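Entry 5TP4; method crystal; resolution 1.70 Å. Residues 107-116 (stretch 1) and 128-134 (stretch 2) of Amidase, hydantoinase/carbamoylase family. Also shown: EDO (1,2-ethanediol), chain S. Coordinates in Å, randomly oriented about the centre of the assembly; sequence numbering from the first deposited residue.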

ATOM      1  N   GLY B 107      24.732  26.754   4.612  1.00  8.54           N
ATOM      2  CA  GLY B 107      25.588  27.239   3.535  1.00  9.13           C
ATOM      3  C   GLY B 107      25.516  28.743   3.313  1.00  8.66           C
ATOM      4  O   GLY B 107      26.513  29.371   2.928  1.00  7.03           O
ATOM      5  N   VAL B 108      24.347  29.341   3.547  1.00  9.17           N
ATOM      6  CA  VAL B 108      24.209  30.790   3.464  1.00  9.07           C
ATOM      7  C   VAL B 108      25.015  31.462   4.571  1.00  8.92           C
ATOM      8  O   VAL B 108      25.786  32.396   4.325  1.00  8.51           O
ATOM      9  N   LEU B 109      24.867  30.987   5.803  1.00  7.92           N
ATOM     10  CA  LEU B 109      25.575  31.630   6.898  1.00  6.84           C
ATOM     11  C   LEU B 109      27.038  31.267   6.941  1.00  8.18           C
ATOM     12  O   LEU B 109      27.835  32.040   7.481  1.00 12.33           O
ATOM     13  N   ALA B 110      27.420  30.153   6.322  1.00  8.18           N
ATOM     14  CA  ALA B 110      28.838  29.899   6.095  1.00  6.49           C
ATOM     15  C   ALA B 110      29.427  30.967   5.186  1.00  7.91           C
ATOM     16  O   ALA B 110      30.512  31.481   5.452  1.00  8.21           O
ATOM     17  N   GLY B 111      28.702  31.353   4.139  1.00  9.05           N
ATOM     18  CA  GLY B 111      29.181  32.443   3.308  1.00 13.52           C
ATOM     19  C   GLY B 111      29.348  33.731   4.091  1.00 10.13           C
ATOM     20  O   GLY B 111      30.347  34.439   3.934  1.00  8.45           O
ATOM     21  N   LEU B 112      28.371  34.060   4.936  1.00  8.59           N
ATOM     22  CA  LEU B 112      28.512  35.268   5.747  1.00 11.07           C
ATOM     23  C   LEU B 112      29.736  35.171   6.649  1.00  9.45           C
ATOM     24  O   LEU B 112      30.483  36.140   6.810  1.00 10.02           O
ATOM     25  N   GLU B 113      29.969  34.003   7.250  1.00  7.52           N
ATOM     26  CA  GLU B 113      31.121  33.913   8.134  1.00 11.79           C
ATOM     27  C   GLU B 113      32.420  34.013   7.338  1.00 12.92           C
ATOM     28  O   GLU B 113      33.398  34.586   7.822  1.00 11.68           O
ATOM     29  N   VAL B 114      32.449  33.464   6.118  1.00  7.05           N
ATOM     30  CA  VAL B 114      33.601  33.676   5.245  1.00  9.06           C
ATOM     31  C   VAL B 114      33.905  35.162   5.108  1.00  9.87           C
ATOM     32  O   VAL B 114      35.048  35.603   5.271  1.00  9.58           O
ATOM     33  N   VAL B 115      32.884  35.959   4.828  1.00 10.61           N
ATOM     34  CA  VAL B 115      33.102  37.390   4.660  1.00 10.24           C
ATOM     35  C   VAL B 115      33.542  38.031   5.975  1.00 10.84           C
ATOM     36  O   VAL B 115      34.470  38.848   5.994  1.00 14.74           O
ATOM     37  N   ARG B 116      32.906  37.666   7.089  1.00  9.92           N
ATOM     38  CA  ARG B 116      33.283  38.267   8.368  1.00 10.02           C
ATOM     39  C   ARG B 116      34.726  37.942   8.709  1.00 10.31           C
ATOM     40  O   ARG B 116      35.458  38.785   9.246  1.00 10.88           O
ATOM     41  N   PRO B 128      35.651  39.314  -7.128  1.00 12.08           N
ATOM     42  CA  PRO B 128      34.647  39.598  -6.093  1.00  9.39           C
ATOM     43  C   PRO B 128      34.010  38.321  -5.561  1.00  8.72           C
ATOM     44  O   PRO B 128      34.008  37.272  -6.206  1.00 11.39           O
ATOM     45  N   LEU B 129      33.469  38.420  -4.342  1.00  9.05           N
ATOM     46  CA  LEU B 129      32.677  37.365  -3.725  1.00 11.16           C
ATOM     47  C   LEU B 129      31.221  37.794  -3.670  1.00 11.37           C
ATOM     48  O   LEU B 129      30.919  38.975  -3.469  1.00 12.81           O
ATOM     49  N   GLU B 130      30.319  36.826  -3.831  1.00  9.63           N
ATOM     50  CA  GLU B 130      28.908  37.085  -3.582  1.00  7.11           C
ATOM     51  C   GLU B 130      28.356  35.918  -2.792  1.00  9.15           C
ATOM     52  O   GLU B 130      28.790  34.775  -2.979  1.00 11.47           O
ATOM     53  N   ILE B 131      27.441  36.211  -1.886  1.00 10.99           N
ATOM     54  CA  ILE B 131      26.707  35.180  -1.167  1.00  8.50           C
ATOM     55  C   ILE B 131      25.275  35.241  -1.679  1.00  9.41           C
ATOM     56  O   ILE B 131      24.729  36.337  -1.869  1.00 11.48           O
ATOM     57  N   VAL B 132      24.666  34.076  -1.920  1.00  9.96           N
ATOM     58  CA  VAL B 132      23.308  34.045  -2.451  1.00  8.53           C
ATOM     59  C   VAL B 132      22.431  33.081  -1.651  1.00  7.54           C
ATOM     60  O   VAL B 132      22.871  32.001  -1.223  1.00  9.15           O
ATOM     61  N   SER B 133      21.202  33.516  -1.386  1.00  8.91           N
ATOM     62  CA  SER B 133      20.146  32.630  -0.936  1.00  7.89           C
ATOM     63  C   SER B 133      19.124  32.567  -2.073  1.00  9.33           C
ATOM     64  O   SER B 133      18.498  33.579  -2.400  1.00 12.04           O
ATOM     65  N   TRP B 134      18.951  31.382  -2.665  1.00  7.52           N
ATOM     66  CA  TRP B 134      18.086  31.243  -3.837  1.00 10.38           C
ATOM     67  C   TRP B 134      16.629  31.116  -3.417  1.00 11.35           C
ATOM     68  O   TRP B 134      16.309  30.435  -2.434  1.00 14.58           O
TER

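The most unusual feature of this contact is a glycine in the middle of a helix, lying directly beneath an isoleucine of the strand. Gly 111 and Ile 131 bring their CA atoms to 5.8 Å, the closest of the register pairs, and a CB built with ideal geometry on Gly 111 would point toward the strand and lie 2.8 Å from Ile 131 CG2, a clash. The missing side chain therefore leaves bare backbone for the isoleucine to cover: Ile 131 CD1 comes to 3.4 Å from Gly 111 C and 3.5 Å from Leu 112 N.

The helix and strand run nearly antiparallel, at 156° between their N-to-C directions, with axes approaching to 8.1 Å. The spacing is uneven. The CA atoms of Val 108 and Ser 133 are 6.3 Å apart, whereas those of Val 115 and Leu 129 are 8.4 Å apart, so the Leu 129 end has more room for side chains.

Ile 131 dominates the buried surface, with 95 Å² covered by the helix out of 302 Å² summed over both sides. Its chi1 is m (-48°) and chi2 t (162°). CG2 lies 3.7 Å from Val 108 O, a carbonyl already engaged by Leu 112 N in the helical hydrogen bond (N to O, 3.1 Å). CD1 also meets Val 115 CG2 at 3.9 Å and, more loosely, Leu 112 CB at 4.4 Å. Val 115 is t at chi1 and points toward the strand; Leu 112 (t, p) leaves its CA sideways.

Alternation along the strand sends Leu 129 and Ile 131 toward the helix and Glu 130 and Val 132 away. Leu 129 (m, t) places CD1 4.3 Å from CG1 of Val 114, another t valine directed toward the strand. At the other end, Val 108 (t) points sideways, yet its CG2 reaches Val 132 O at 4.0 Å and Ser 133 CB at 4.1 Å. Val 132, with chi1 p, thus contributes its backbone to this contact while its side chain comes no nearer to the helix than 7.1 Å, from Val 132 CG1 to Val 108 CG2.

No hydrogen bond crosses between the stretches; the contact rests on apolar packing and close approach to backbone. Ser 133 OG and Glu 113 OE1 find hydrogen-bond partners elsewhere in the structure. Glu 130 (m, t, chi3 19°) faces away from the helix and accepts a hydrogen bond at OE1 from O2 of the 1,2-ethanediol, 2.6 Å away. That molecule probably came from the crystallisation liquor, and it takes no part in the helix-strand packing.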

ATOM      1  CB  VAL B 108      22.722  31.178   3.533  1.00 10.02           C
ATOM      2  CG1 VAL B 108      22.533  32.713   3.598  1.00 12.35           C
ATOM      3  CG2 VAL B 108      21.958  30.558   2.346  1.00 10.62           C
ATOM      4  CB  LEU B 109      24.900  31.300   8.232  1.00  9.07           C
ATOM      5  CG  LEU B 109      23.437  31.790   8.315  1.00 10.39           C
ATOM      6  CD1 LEU B 109      22.878  31.469   9.728  1.00 10.49           C
ATOM      7  CD2 LEU B 109      23.281  33.293   7.997  1.00 10.94           C
ATOM      8  CB  ALA B 110      29.044  28.510   5.491  1.00  9.61           C
ATOM      9  CB  LEU B 112      27.244  35.497   6.574  1.00  7.64           C
ATOM     10  CG  LEU B 112      27.294  36.648   7.592  1.00  9.01           C
ATOM     11  CD1 LEU B 112      27.454  38.020   6.915  1.00 12.12           C
ATOM     12  CD2 LEU B 112      25.997  36.617   8.428  1.00 10.84           C
ATOM     13  CB  GLU B 113      31.056  32.626   8.972  1.00 10.32           C
ATOM     14  CG  GLU B 113      32.329  32.307   9.795  1.00 10.93           C
ATOM     15  CD  GLU B 113      32.707  33.422  10.763  1.00 14.29           C
ATOM     16  OE1 GLU B 113      31.789  34.105  11.273  1.00 15.29           O
ATOM     17  OE2 GLU B 113      33.934  33.606  11.013  1.00 11.78           O
ATOM     18  CB  VAL B 114      33.362  33.016   3.876  1.00 11.89           C
ATOM     19  CG1 VAL B 114      34.391  33.500   2.851  1.00 10.47           C
ATOM     20  CG2 VAL B 114      33.461  31.499   4.041  1.00  8.48           C
ATOM     21  CB  VAL B 115      31.843  38.048   4.095  1.00  9.78           C
ATOM     22  CG1 VAL B 115      31.949  39.608   4.178  1.00 10.62           C
ATOM     23  CG2 VAL B 115      31.663  37.597   2.625  1.00 10.57           C
ATOM     24  CB  ARG B 116      32.369  37.771   9.488  1.00 11.54           C
ATOM     25  CG  ARG B 116      30.947  38.306   9.393  1.00 10.12           C
ATOM     26  CD  ARG B 116      30.041  37.599  10.425  1.00 11.72           C
ATOM     27  NE  ARG B 116      28.794  38.340  10.616  1.00 10.46           N
ATOM     28  CZ  ARG B 116      27.845  37.964  11.466  1.00 15.56           C
ATOM     29  NH1 ARG B 116      27.991  36.830  12.155  1.00 15.45           N
ATOM     30  NH2 ARG B 116      26.758  38.719  11.634  1.00 18.85           N
ATOM     31  CB  PRO B 128      33.621  40.460  -6.830  1.00 11.48           C
ATOM     32  CG  PRO B 128      33.776  40.044  -8.295  1.00 10.16           C
ATOM     33  CD  PRO B 128      35.251  39.809  -8.463  1.00 10.32           C
ATOM     34  CB  LEU B 129      33.145  37.051  -2.287  1.00 11.72           C
ATOM     35  CG  LEU B 129      34.600  36.641  -2.067  1.00 14.42           C
ATOM     36  CD1 LEU B 129      34.795  36.076  -0.623  1.00 12.12           C
ATOM     37  CD2 LEU B 129      34.966  35.602  -3.070  1.00 12.42           C
ATOM     38  CB  GLU B 130      28.123  37.284  -4.881  1.00 11.94           C
ATOM     39  CG  GLU B 130      28.443  38.649  -5.536  1.00 13.41           C
ATOM     40  CD  GLU B 130      27.645  38.915  -6.804  1.00 22.00           C
ATOM     41  OE1 GLU B 130      26.613  38.244  -6.999  1.00 23.64           O
ATOM     42  OE2 GLU B 130      28.034  39.801  -7.590  1.00 16.54           O
ATOM     43  CB  ILE B 131      26.733  35.395   0.358  1.00  9.84           C
ATOM     44  CG1 ILE B 131      28.128  35.666   0.881  1.00 11.27           C
ATOM     45  CG2 ILE B 131      26.114  34.212   1.077  1.00 10.53           C
ATOM     46  CD1 ILE B 131      27.994  36.294   2.262  1.00 16.96           C
ATOM     47  CB  VAL B 132      23.302  33.700  -3.967  1.00 10.91           C
ATOM     48  CG1 VAL B 132      24.000  32.365  -4.249  1.00 10.44           C
ATOM     49  CG2 VAL B 132      21.895  33.719  -4.537  1.00 10.02           C
ATOM     50  CB  SER B 133      19.530  33.151   0.372  1.00  9.53           C
ATOM     51  OG  SER B 133      18.362  32.419   0.709  1.00  9.18           O
ATOM     52  CB  TRP B 134      18.470  30.007  -4.647  1.00 11.77           C
ATOM     53  CG  TRP B 134      19.916  29.939  -5.073  1.00  9.30           C
ATOM     54  CD1 TRP B 134      20.937  29.197  -4.495  1.00  8.74           C
ATOM     55  CD2 TRP B 134      20.495  30.629  -6.180  1.00 11.66           C
ATOM     56  NE1 TRP B 134      22.110  29.403  -5.205  1.00 10.12           N
ATOM     57  CE2 TRP B 134      21.865  30.286  -6.224  1.00  8.43           C
ATOM     58  CE3 TRP B 134      19.988  31.537  -7.121  1.00 10.16           C
ATOM     59  CZ2 TRP B 134      22.735  30.792  -7.203  1.00  9.89           C
ATOM     60  CZ3 TRP B 134      20.843  32.045  -8.088  1.00 10.52           C
ATOM     61  CH2 TRP B 134      22.207  31.676  -8.118  1.00 11.86           C
TER
HETATM   62  C1  EDO S 504      25.662  36.920 -11.256  1.00 27.88           C
HETATM   63  O1  EDO S 504      26.528  37.953 -11.742  1.00 33.01           O
HETATM   64  C2  EDO S 504      25.774  36.865  -9.744  1.00 25.00           C
HETATM   65  O2  EDO S 504      25.273  38.100  -9.213  1.00 25.74           O